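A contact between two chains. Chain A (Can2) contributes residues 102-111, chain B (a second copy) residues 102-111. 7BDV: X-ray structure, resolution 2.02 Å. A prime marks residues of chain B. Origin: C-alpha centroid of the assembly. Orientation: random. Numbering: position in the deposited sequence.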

ATOM      1  N   ALA A 102       8.821  22.472   3.583  1.00 34.29           N
ATOM      2  CA  ALA A 102       9.937  22.215   4.458  1.00 34.63           C
ATOM      3  C   ALA A 102      11.114  23.116   4.096  1.00 31.23           C
ATOM      4  O   ALA A 102      11.724  23.635   5.030  1.00 26.73           O
ATOM      5  CB  ALA A 102      10.333  20.751   4.418  1.00 37.61           C
ATOM      6  N   LEU A 103      11.465  23.269   2.811  1.00 29.75           N
ATOM      7  CA  LEU A 103      12.597  24.143   2.403  1.00 32.04           C
ATOM      8  C   LEU A 103      12.329  25.593   2.854  1.00 35.85           C
ATOM      9  O   LEU A 103      13.251  26.252   3.341  1.00 36.68           O
ATOM     10  CB  LEU A 103      12.791  24.092   0.885  1.00 37.84           C
ATOM     11  CG  LEU A 103      13.356  22.777   0.334  1.00 40.01           C
ATOM     12  CD1 LEU A 103      13.169  22.696  -1.172  1.00 42.95           C
ATOM     13  CD2 LEU A 103      14.825  22.645   0.671  1.00 45.86           C
ATOM     14  N   ALA A 104      11.108  26.088   2.675  1.00 33.22           N
ATOM     15  CA  ALA A 104      10.710  27.478   2.999  1.00 34.44           C
ATOM     16  C   ALA A 104      10.921  27.719   4.494  1.00 34.77           C
ATOM     17  O   ALA A 104      11.572  28.712   4.851  1.00 38.02           O
ATOM     18  CB  ALA A 104       9.280  27.700   2.592  1.00 37.25           C
ATOM     19  N   ALA A 105      10.414  26.817   5.326  1.00 35.63           N
ATOM     20  CA  ALA A 105      10.409  26.944   6.801  1.00 35.28           C
ATOM     21  C   ALA A 105      11.834  26.777   7.314  1.00 34.78           C
ATOM     22  O   ALA A 105      12.276  27.577   8.122  1.00 30.30           O
ATOM     23  CB  ALA A 105       9.440  25.944   7.392  1.00 34.22           C
ATOM     24  N   PHE A 106      12.557  25.762   6.842  1.00 33.62           N
ATOM     25  CA  PHE A 106      13.981  25.569   7.188  1.00 32.59           C
ATOM     26  C   PHE A 106      14.747  26.874   6.973  1.00 35.68           C
ATOM     27  O   PHE A 106      15.435  27.343   7.913  1.00 40.43           O
ATOM     28  CB  PHE A 106      14.589  24.436   6.364  1.00 33.29           C
ATOM     29  CG  PHE A 106      15.963  24.054   6.808  1.00 38.44           C
ATOM     30  CD1 PHE A 106      16.154  23.192   7.877  1.00 44.80           C
ATOM     31  CD2 PHE A 106      17.067  24.524   6.130  1.00 43.87           C
ATOM     32  CE1 PHE A 106      17.433  22.808   8.251  1.00 44.54           C
ATOM     33  CE2 PHE A 106      18.344  24.114   6.488  1.00 45.87           C
ATOM     34  CZ  PHE A 106      18.526  23.270   7.557  1.00 41.31           C
ATOM     35  N   ASP A 107      14.633  27.451   5.774  1.00 38.04           N
ATOM     36  CA  ASP A 107      15.352  28.683   5.368  1.00 42.28           C
ATOM     37  C   ASP A 107      15.168  29.807   6.408  1.00 39.78           C
ATOM     38  O   ASP A 107      16.174  30.424   6.786  1.00 39.26           O
ATOM     39  CB  ASP A 107      14.893  29.156   3.988  1.00 48.82           C
ATOM     40  CG  ASP A 107      15.673  30.367   3.503  1.00 55.22           C
ATOM     41  OD1 ASP A 107      16.818  30.184   3.036  1.00 69.57           O
ATOM     42  OD2 ASP A 107      15.138  31.501   3.622  1.00 61.14           O
ATOM     43  N   ARG A 108      13.936  30.091   6.830  1.00 38.43           N
ATOM     44  CA  ARG A 108      13.627  31.230   7.741  1.00 39.52           C
ATOM     45  C   ARG A 108      14.051  30.888   9.174  1.00 42.68           C
ATOM     46  O   ARG A 108      14.510  31.794   9.879  1.00 43.24           O
ATOM     47  CB  ARG A 108      12.138  31.573   7.717  1.00 45.46           C
ATOM     48  CG  ARG A 108      11.600  31.946   6.347  1.00 50.78           C
ATOM     49  CD  ARG A 108      12.576  32.744   5.496  1.00 52.79           C
ATOM     50  NE  ARG A 108      12.940  33.988   6.148  1.00 57.31           N
ATOM     51  CZ  ARG A 108      14.034  34.700   5.897  1.00 64.96           C
ATOM     52  NH1 ARG A 108      14.926  34.292   5.006  1.00 66.35           N
ATOM     53  NH2 ARG A 108      14.240  35.826   6.557  1.00 71.50           N
ATOM     54  N   PHE A 109      13.916  29.625   9.592  1.00 40.63           N
ATOM     55  CA  PHE A 109      14.313  29.169  10.944  1.00 41.27           C
ATOM     56  C   PHE A 109      15.842  29.147  11.044  1.00 43.40           C
ATOM     57  O   PHE A 109      16.370  29.526  12.102  1.00 36.65           O
ATOM     58  CB  PHE A 109      13.638  27.845  11.292  1.00 38.29           C
ATOM     59  CG  PHE A 109      12.269  28.016  11.891  1.00 29.82           C
ATOM     60  CD1 PHE A 109      11.185  28.310  11.097  1.00 32.36           C
ATOM     61  CD2 PHE A 109      12.076  27.847  13.246  1.00 30.15           C
ATOM     62  CE1 PHE A 109       9.918  28.455  11.652  1.00 34.34           C
ATOM     63  CE2 PHE A 109      10.821  28.010  13.807  1.00 32.11           C
ATOM     64  CZ  PHE A 109       9.746  28.296  13.009  1.00 31.61           C
ATOM     65  N   ARG A 110      16.540  28.770   9.977  1.00 39.94           N
ATOM     66  CA  ARG A 110      18.025  28.800   9.947  1.00 41.38           C
ATOM     67  C   ARG A 110      18.495  30.267  10.015  1.00 47.86           C
ATOM     68  O   ARG A 110      19.381  30.590  10.847  1.00 46.50           O
ATOM     69  CB  ARG A 110      18.566  28.106   8.697  1.00 44.56           C
ATOM     70  CG  ARG A 110      20.085  28.017   8.657  1.00 50.50           C
ATOM     71  CD  ARG A 110      20.626  27.291   7.436  1.00 58.07           C
ATOM     72  NE  ARG A 110      20.329  28.037   6.221  1.00 67.85           N
ATOM     73  CZ  ARG A 110      20.287  27.520   4.994  1.00 77.54           C
ATOM     74  NH1 ARG A 110      20.552  26.239   4.792  1.00 73.60           N
ATOM     75  NH2 ARG A 110      19.976  28.298   3.969  1.00 79.75           N
ATOM     76  N   HIS A 111      17.920  31.138   9.187  1.00 48.87           N
ATOM     77  CA  HIS A 111      18.263  32.583   9.138  1.00 53.68           C
ATOM     78  C   HIS A 111      18.144  33.211  10.538  1.00 48.88           C
ATOM     79  O   HIS A 111      18.966  34.078  10.854  1.00 52.08           O
ATOM     80  CB  HIS A 111      17.417  33.302   8.082  1.00 56.22           C
ATOM     81  CG  HIS A 111      17.712  34.760   7.995  1.00 62.55           C
ATOM     82  ND1 HIS A 111      18.741  35.264   7.212  1.00 63.15           N
ATOM     83  CD2 HIS A 111      17.120  35.826   8.583  1.00 63.36           C
ATOM     84  CE1 HIS A 111      18.775  36.576   7.337  1.00 66.18           C
ATOM     85  NE2 HIS A 111      17.785  36.946   8.163  1.00 64.51           N
TER
ATOM     86  N   ALA B 102      17.494  16.458   0.508  1.00 38.87           N
ATOM     87  CA  ALA B 102      17.018  17.579  -0.274  1.00 32.85           C
ATOM     88  C   ALA B 102      17.446  18.896   0.368  1.00 34.12           C
ATOM     89  O   ALA B 102      17.886  19.784  -0.388  1.00 34.03           O
ATOM     90  CB  ALA B 102      15.514  17.523  -0.435  1.00 38.88           C
ATOM     91  N   LEU B 103      17.321  19.055   1.689  1.00 37.12           N
ATOM     92  CA  LEU B 103      17.758  20.320   2.363  1.00 32.71           C
ATOM     93  C   LEU B 103      19.265  20.547   2.124  1.00 34.26           C
ATOM     94  O   LEU B 103      19.660  21.694   1.849  1.00 38.59           O
ATOM     95  CB  LEU B 103      17.454  20.245   3.858  1.00 33.09           C
ATOM     96  CG  LEU B 103      15.971  20.319   4.236  1.00 33.65           C
ATOM     97  CD1 LEU B 103      15.774  19.910   5.681  1.00 34.79           C
ATOM     98  CD2 LEU B 103      15.428  21.719   4.035  1.00 40.75           C
ATOM     99  N   ALA B 104      20.074  19.505   2.261  1.00 33.79           N
ATOM    100  CA  ALA B 104      21.547  19.568   2.112  1.00 35.12           C
ATOM    101  C   ALA B 104      21.899  20.054   0.708  1.00 34.34           C
ATOM    102  O   ALA B 104      22.710  20.968   0.584  1.00 37.95           O
ATOM    103  CB  ALA B 104      22.133  18.199   2.352  1.00 38.71           C
ATOM    104  N   ALA B 105      21.304  19.442  -0.313  1.00 35.49           N
ATOM    105  CA  ALA B 105      21.630  19.687  -1.740  1.00 33.04           C
ATOM    106  C   ALA B 105      21.119  21.078  -2.122  1.00 36.34           C
ATOM    107  O   ALA B 105      21.847  21.829  -2.745  1.00 33.41           O
ATOM    108  CB  ALA B 105      21.024  18.605  -2.591  1.00 35.29           C
ATOM    109  N   PHE B 106      19.889  21.428  -1.739  1.00 34.81           N
ATOM    110  CA  PHE B 106      19.341  22.782  -1.954  1.00 34.72           C
ATOM    111  C   PHE B 106      20.335  23.824  -1.443  1.00 39.80           C
ATOM    112  O   PHE B 106      20.708  24.744  -2.216  1.00 44.14           O
ATOM    113  CB  PHE B 106      17.987  22.920  -1.270  1.00 39.02           C
ATOM    114  CG  PHE B 106      17.295  24.214  -1.563  1.00 39.86           C
ATOM    115  CD1 PHE B 106      16.536  24.354  -2.708  1.00 40.65           C
ATOM    116  CD2 PHE B 106      17.376  25.277  -0.678  1.00 45.16           C
ATOM    117  CE1 PHE B 106      15.876  25.541  -2.980  1.00 45.56           C
ATOM    118  CE2 PHE B 106      16.725  26.473  -0.953  1.00 47.56           C
ATOM    119  CZ  PHE B 106      15.974  26.601  -2.101  1.00 49.46           C
ATOM    120  N   ASP B 107      20.773  23.685  -0.191  1.00 45.44           N
ATOM    121  CA  ASP B 107      21.692  24.640   0.484  1.00 44.67           C
ATOM    122  C   ASP B 107      22.946  24.920  -0.379  1.00 43.74           C
ATOM    123  O   ASP B 107      23.306  26.088  -0.523  1.00 40.15           O
ATOM    124  CB  ASP B 107      22.092  24.084   1.849  1.00 48.62           C
ATOM    125  CG  ASP B 107      23.001  25.009   2.627  1.00 58.24           C
ATOM    126  OD1 ASP B 107      22.476  25.971   3.208  1.00 64.80           O
ATOM    127  OD2 ASP B 107      24.223  24.765   2.634  1.00 61.60           O
ATOM    128  N   ARG B 108      23.602  23.891  -0.912  1.00 41.29           N
ATOM    129  CA  ARG B 108      24.884  24.024  -1.656  1.00 41.24           C
ATOM    130  C   ARG B 108      24.619  24.575  -3.059  1.00 42.12           C
ATOM    131  O   ARG B 108      25.434  25.387  -3.537  1.00 44.12           O
ATOM    132  CB  ARG B 108      25.614  22.677  -1.760  1.00 42.85           C
ATOM    133  CG  ARG B 108      25.950  22.025  -0.426  1.00 46.13           C
ATOM    134  CD  ARG B 108      26.350  23.008   0.661  1.00 48.56           C
ATOM    135  NE  ARG B 108      27.498  23.811   0.249  1.00 56.08           N
ATOM    136  CZ  ARG B 108      27.792  25.039   0.696  1.00 58.91           C
ATOM    137  NH1 ARG B 108      27.003  25.649   1.569  1.00 57.77           N
ATOM    138  NH2 ARG B 108      28.844  25.668   0.216  1.00 61.13           N
ATOM    139  N   PHE B 109      23.507  24.173  -3.681  1.00 39.04           N
ATOM    140  CA  PHE B 109      23.127  24.640  -5.033  1.00 40.79           C
ATOM    141  C   PHE B 109      22.671  26.105  -4.967  1.00 44.07           C
ATOM    142  O   PHE B 109      23.000  26.863  -5.889  1.00 41.92           O
ATOM    143  CB  PHE B 109      22.103  23.701  -5.660  1.00 38.88           C
ATOM    144  CG  PHE B 109      22.739  22.537  -6.370  1.00 36.04           C
ATOM    145  CD1 PHE B 109      23.247  21.467  -5.661  1.00 37.62           C
ATOM    146  CD2 PHE B 109      22.843  22.533  -7.748  1.00 39.77           C
ATOM    147  CE1 PHE B 109      23.836  20.405  -6.326  1.00 39.75           C
ATOM    148  CE2 PHE B 109      23.428  21.465  -8.406  1.00 38.16           C
ATOM    149  CZ  PHE B 109      23.919  20.414  -7.695  1.00 38.49           C
ATOM    150  N   ARG B 110      21.991  26.497  -3.890  1.00 42.12           N
ATOM    151  CA  ARG B 110      21.562  27.901  -3.669  1.00 45.25           C
ATOM    152  C   ARG B 110      22.813  28.759  -3.464  1.00 46.25           C
ATOM    153  O   ARG B 110      22.945  29.803  -4.138  1.00 47.30           O
ATOM    154  CB  ARG B 110      20.607  28.018  -2.475  1.00 46.59           C
ATOM    155  CG  ARG B 110      20.049  29.423  -2.282  1.00 53.30           C
ATOM    156  CD  ARG B 110      19.267  29.590  -0.982  1.00 57.92           C
ATOM    157  NE  ARG B 110      20.124  29.454   0.190  1.00 58.51           N
ATOM    158  N   HIS B 111      23.715  28.333  -2.582  1.00 51.20           N
ATOM    159  CA  HIS B 111      24.966  29.069  -2.265  1.00 52.52           C
ATOM    160  C   HIS B 111      25.765  29.344  -3.557  1.00 58.49           C
ATOM    161  O   HIS B 111      26.367  30.432  -3.635  1.00 55.08           O
ATOM    162  CB  HIS B 111      25.782  28.313  -1.223  1.00 53.80           C
ATOM    163  CG  HIS B 111      27.080  28.965  -0.895  1.00 58.13           C
ATOM    164  ND1 HIS B 111      28.227  28.718  -1.636  1.00 60.26           N
ATOM    165  CD2 HIS B 111      27.417  29.864   0.053  1.00 61.16           C
ATOM    166  CE1 HIS B 111      29.223  29.418  -1.142  1.00 65.87           C
ATOM    167  NE2 HIS B 111      28.753  30.126  -0.097  1.00 68.20           N
TER

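The most unusual feature of this contact is a very short salt bridge, Arg110 NH1 to Asp107′ OD1 at 2.5 Å, whose counterpart cannot be assessed because Arg110′ is modelled only to NE. Two copies of the same Can2 helix meet through the same residues. In the reciprocal direction the distance from Asp107 OD1 to Arg110′ NE is 4.4 Å, beyond a salt bridge.

Homodimer interfaces illustrate a general principle: around a local twofold arrangement, each residue tends to meet either its own copy or a partner that it meets again in reverse. Leu103 does both. The helices cross at -64°, their axes approaching to 10.8 Å, and the backbones come close at this leucine, where the two CA atoms of Leu103 and Leu103′ are 6.4 Å apart. Farther along, the CA atoms of Asp107 and Asp107′ are already separated by 9.0 Å, and beyond them the long side chain of Arg110 reaches across to Asp107′.

At the narrow part, Leu103 CD2 packs against Leu103′ CD2 at 3.5 Å. Both leucines adopt the same mt rotamer, and each also reaches the aromatic ring across the interface. Leu103 CD2 lies 4.1 Å from the centroid of the Phe106′ ring, and Leu103′ CD2 is likewise 4.1 Å from the centroid of the Phe106 ring. Both approaches are 30° off the ring normal, which makes them off-centre CH-pi contacts; the nearest ring atom is CG in each case, with Leu103 CD2 to Phe106′ CG and Leu103′ CD2 to Phe106 CG both 3.7 Å. The two leucines contribute the largest covered areas, 86 and 87 Å² of the 407 Å² total.

Charge gathers where the helices diverge. Each Asp107 is held within its own helix by its neighbour: Arg108 NH1 donates to Asp107 OD2 at 3.1 Å, and Arg108′ NH1 to Asp107′ OD2 at the same distance, both as part of salt bridges. On the primed side, OD1 of that carboxylate takes the bridge from Arg110. Arg110 also makes a long salt bridge within its own helix, Arg110 NH2 to Asp107 OD1 at 3.8 Å, so its guanidinium serves acids of both chains. That position brings like charges together, Arg110 NH2 lying 4.0 Å from Arg110′ NE, with the nearby carboxylates available to offset the repulsion.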